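Local coordinates for probable zinc protease PqqL (Escherichia coli, PDB 6OFT), which is probably a zinc-dependent metalloendopeptidase of the M16 family, represented here by its first half, at residues Gln37-Ser42 with Asn198-Val203. Sequence-based numbering, arbitrary orientation.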
loop_
_atom_site.group_PDB
_atom_site.type_symbol
_atom_site.label_atom_id
_atom_site.label_comp_id
_atom_site.label_asym_id
_atom_site.label_seq_id
_atom_site.Cartn_x
_atom_site.Cartn_y
_atom_site.Cartn_z
ATOM N N GLN A 37 1.138 15.541 4.143
ATOM C CA GLN A 37 0.835 14.247 4.724
ATOM C C GLN A 37 0.496 14.338 6.209
ATOM O O GLN A 37 1.339 14.697 7.022
ATOM C CB GLN A 37 2.007 13.269 4.445
ATOM C CG GLN A 37 1.936 11.917 5.171
ATOM C CD GLN A 37 3.220 11.170 4.982
ATOM O OE1 GLN A 37 4.289 11.608 5.412
ATOM N NE2 GLN A 37 3.156 10.042 4.310
ATOM N N ILE A 38 -0.750 13.983 6.551
ATOM C CA ILE A 38 -1.224 13.934 7.933
ATOM C C ILE A 38 -1.006 12.495 8.338
ATOM O O ILE A 38 -1.540 11.607 7.682
ATOM C CB ILE A 38 -2.730 14.348 8.086
ATOM C CG1 ILE A 38 -3.108 15.614 7.237
ATOM C CG2 ILE A 38 -3.130 14.490 9.559
ATOM C CD1 ILE A 38 -2.350 16.928 7.464
ATOM N N HIS A 39 -0.271 12.257 9.428
ATOM C CA HIS A 39 0.044 10.892 9.870
ATOM C C HIS A 39 -1.095 10.223 10.644
ATOM O O HIS A 39 -0.843 9.428 11.573
ATOM C CB HIS A 39 1.360 10.873 10.659
ATOM C CG HIS A 39 2.557 11.241 9.833
ATOM N ND1 HIS A 39 3.443 10.282 9.388
ATOM C CD2 HIS A 39 2.979 12.457 9.413
ATOM C CE1 HIS A 39 4.377 10.936 8.711
ATOM N NE2 HIS A 39 4.138 12.249 8.701
ATOM N N THR A 40 -2.351 10.544 10.249
ATOM C CA THR A 40 -3.570 10.018 10.859
ATOM C C THR A 40 -4.596 9.782 9.761
ATOM O O THR A 40 -4.831 10.671 8.928
ATOM C CB THR A 40 -4.148 11.005 11.901
ATOM O OG1 THR A 40 -3.197 11.256 12.927
ATOM C CG2 THR A 40 -5.481 10.517 12.520
ATOM N N GLY A 41 -5.186 8.588 9.795
ATOM C CA GLY A 41 -6.268 8.144 8.931
ATOM C C GLY A 41 -7.453 7.661 9.754
ATOM O O GLY A 41 -7.679 8.134 10.867
ATOM N N SER A 42 -8.212 6.707 9.224
ATOM C CA SER A 42 -9.400 6.158 9.878
ATOM C C SER A 42 -9.106 5.331 11.127
ATOM O O SER A 42 -9.999 5.211 11.951
ATOM C CB SER A 42 -10.213 5.329 8.890
ATOM O OG SER A 42 -9.410 4.272 8.391
ATOM N N ASN A 198 2.357 16.264 13.712
ATOM C CA ASN A 198 1.746 15.098 13.096
ATOM C C ASN A 198 1.717 15.316 11.569
ATOM O O ASN A 198 1.009 14.601 10.854
ATOM C CB ASN A 198 0.320 14.882 13.675
ATOM C CG ASN A 198 -0.284 13.536 13.363
ATOM O OD1 ASN A 198 0.394 12.505 13.372
ATOM N ND2 ASN A 198 -1.571 13.517 13.062
ATOM N N MET A 199 2.524 16.281 11.068
ATOM C CA MET A 199 2.562 16.615 9.636
ATOM C C MET A 199 3.939 16.567 9.009
ATOM O O MET A 199 4.929 16.960 9.628
ATOM C CB MET A 199 1.995 18.017 9.378
ATOM C CG MET A 199 0.528 18.145 9.613
ATOM S SD MET A 199 0.120 19.890 9.548
ATOM C CE MET A 199 -1.598 19.802 9.925
ATOM N N THR A 200 3.972 16.112 7.748
ATOM C CA THR A 200 5.156 16.082 6.904
ATOM C C THR A 200 4.765 16.707 5.574
ATOM O O THR A 200 3.789 16.270 4.957
ATOM C CB THR A 200 5.705 14.660 6.729
ATOM O OG1 THR A 200 6.020 14.122 8.019
ATOM C CG2 THR A 200 6.939 14.628 5.841
ATOM N N PHE A 201 5.490 17.762 5.167
ATOM C CA PHE A 201 5.290 18.411 3.877
ATOM C C PHE A 201 6.358 17.829 2.923
ATOM O O PHE A 201 7.551 17.888 3.232
ATOM C CB PHE A 201 5.395 19.960 3.986
ATOM C CG PHE A 201 4.897 20.615 2.719
ATOM C CD1 PHE A 201 3.539 20.674 2.437
ATOM C CD2 PHE A 201 5.788 21.132 1.786
ATOM C CE1 PHE A 201 3.079 21.216 1.233
ATOM C CE2 PHE A 201 5.324 21.694 0.596
ATOM C CZ PHE A 201 3.971 21.725 0.328
ATOM N N ILE A 202 5.923 17.228 1.798
ATOM C CA ILE A 202 6.793 16.553 0.821
ATOM C C ILE A 202 6.912 17.339 -0.500
ATOM O O ILE A 202 5.907 17.628 -1.134
ATOM C CB ILE A 202 6.306 15.084 0.616
ATOM C CG1 ILE A 202 6.270 14.309 1.964
ATOM C CG2 ILE A 202 7.139 14.337 -0.443
ATOM C CD1 ILE A 202 5.465 13.016 1.940
ATOM N N VAL A 203 8.150 17.671 -0.900
ATOM C CA VAL A 203 8.451 18.411 -2.142
ATOM C C VAL A 203 9.298 17.493 -3.039
ATOM O O VAL A 203 10.407 17.152 -2.664
ATOM C CB VAL A 203 9.174 19.770 -1.838
ATOM C CG1 VAL A 203 9.554 20.514 -3.118
ATOM C CG2 VAL A 203 8.333 20.668 -0.931
#
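Q37 and T200 form an antiparallel hydrogen-bonded pair. Q37 N donates to T200 O at 2.9 Å, and T200 N returns a bond to Q37 O at 3.1 Å. The Q37 side chain runs beside that of T200, pointing the same way. Q37 CG is anti to the backbone N (chi1 171°) and the chain runs on extended, bringing Q37 OE1 to 3.6 Å from T200 CB. The amide itself is held from outside, OE1 by S389 and NE2 by E95 and the carbonyl of A386. I38 and M199 form the antiparallel non-hydrogen-bonded pair, and their side chains lie on the sheet face opposite Q37 and T200. I38 CD1 lies 3.8 Å from M199 CG and also touches M199 CE, an apolar contact. H39 follows the end of strand 31-38 and is gripped twice. H39 N bonds to N198 O at 3.0 Å, almost straight at 172°. At the ring edge, H39 NE2 and T200 OG1 share a hydrogen bond of 2.7 Å, in which either could be the donor. Q37 CG lies over one face of the H39 ring, offset toward the rim. T40 OG1 accepts a bond from N198 ND2 at 2.8 Å, with the hydroxyl close to the amide plane. N231 bonds to both T40 OG1 and N198 OD1, and W193 O takes a second bond from N198 ND2, so this buried polar group is well satisfied. Two strands distant in sequence thus join as antiparallel neighbours, central in the six-stranded mixed sheet of the alpha/beta domain that carries the predicted M16 zinc site, with the I38 side chain about 8 Å from that of E57, the predicted proton acceptor.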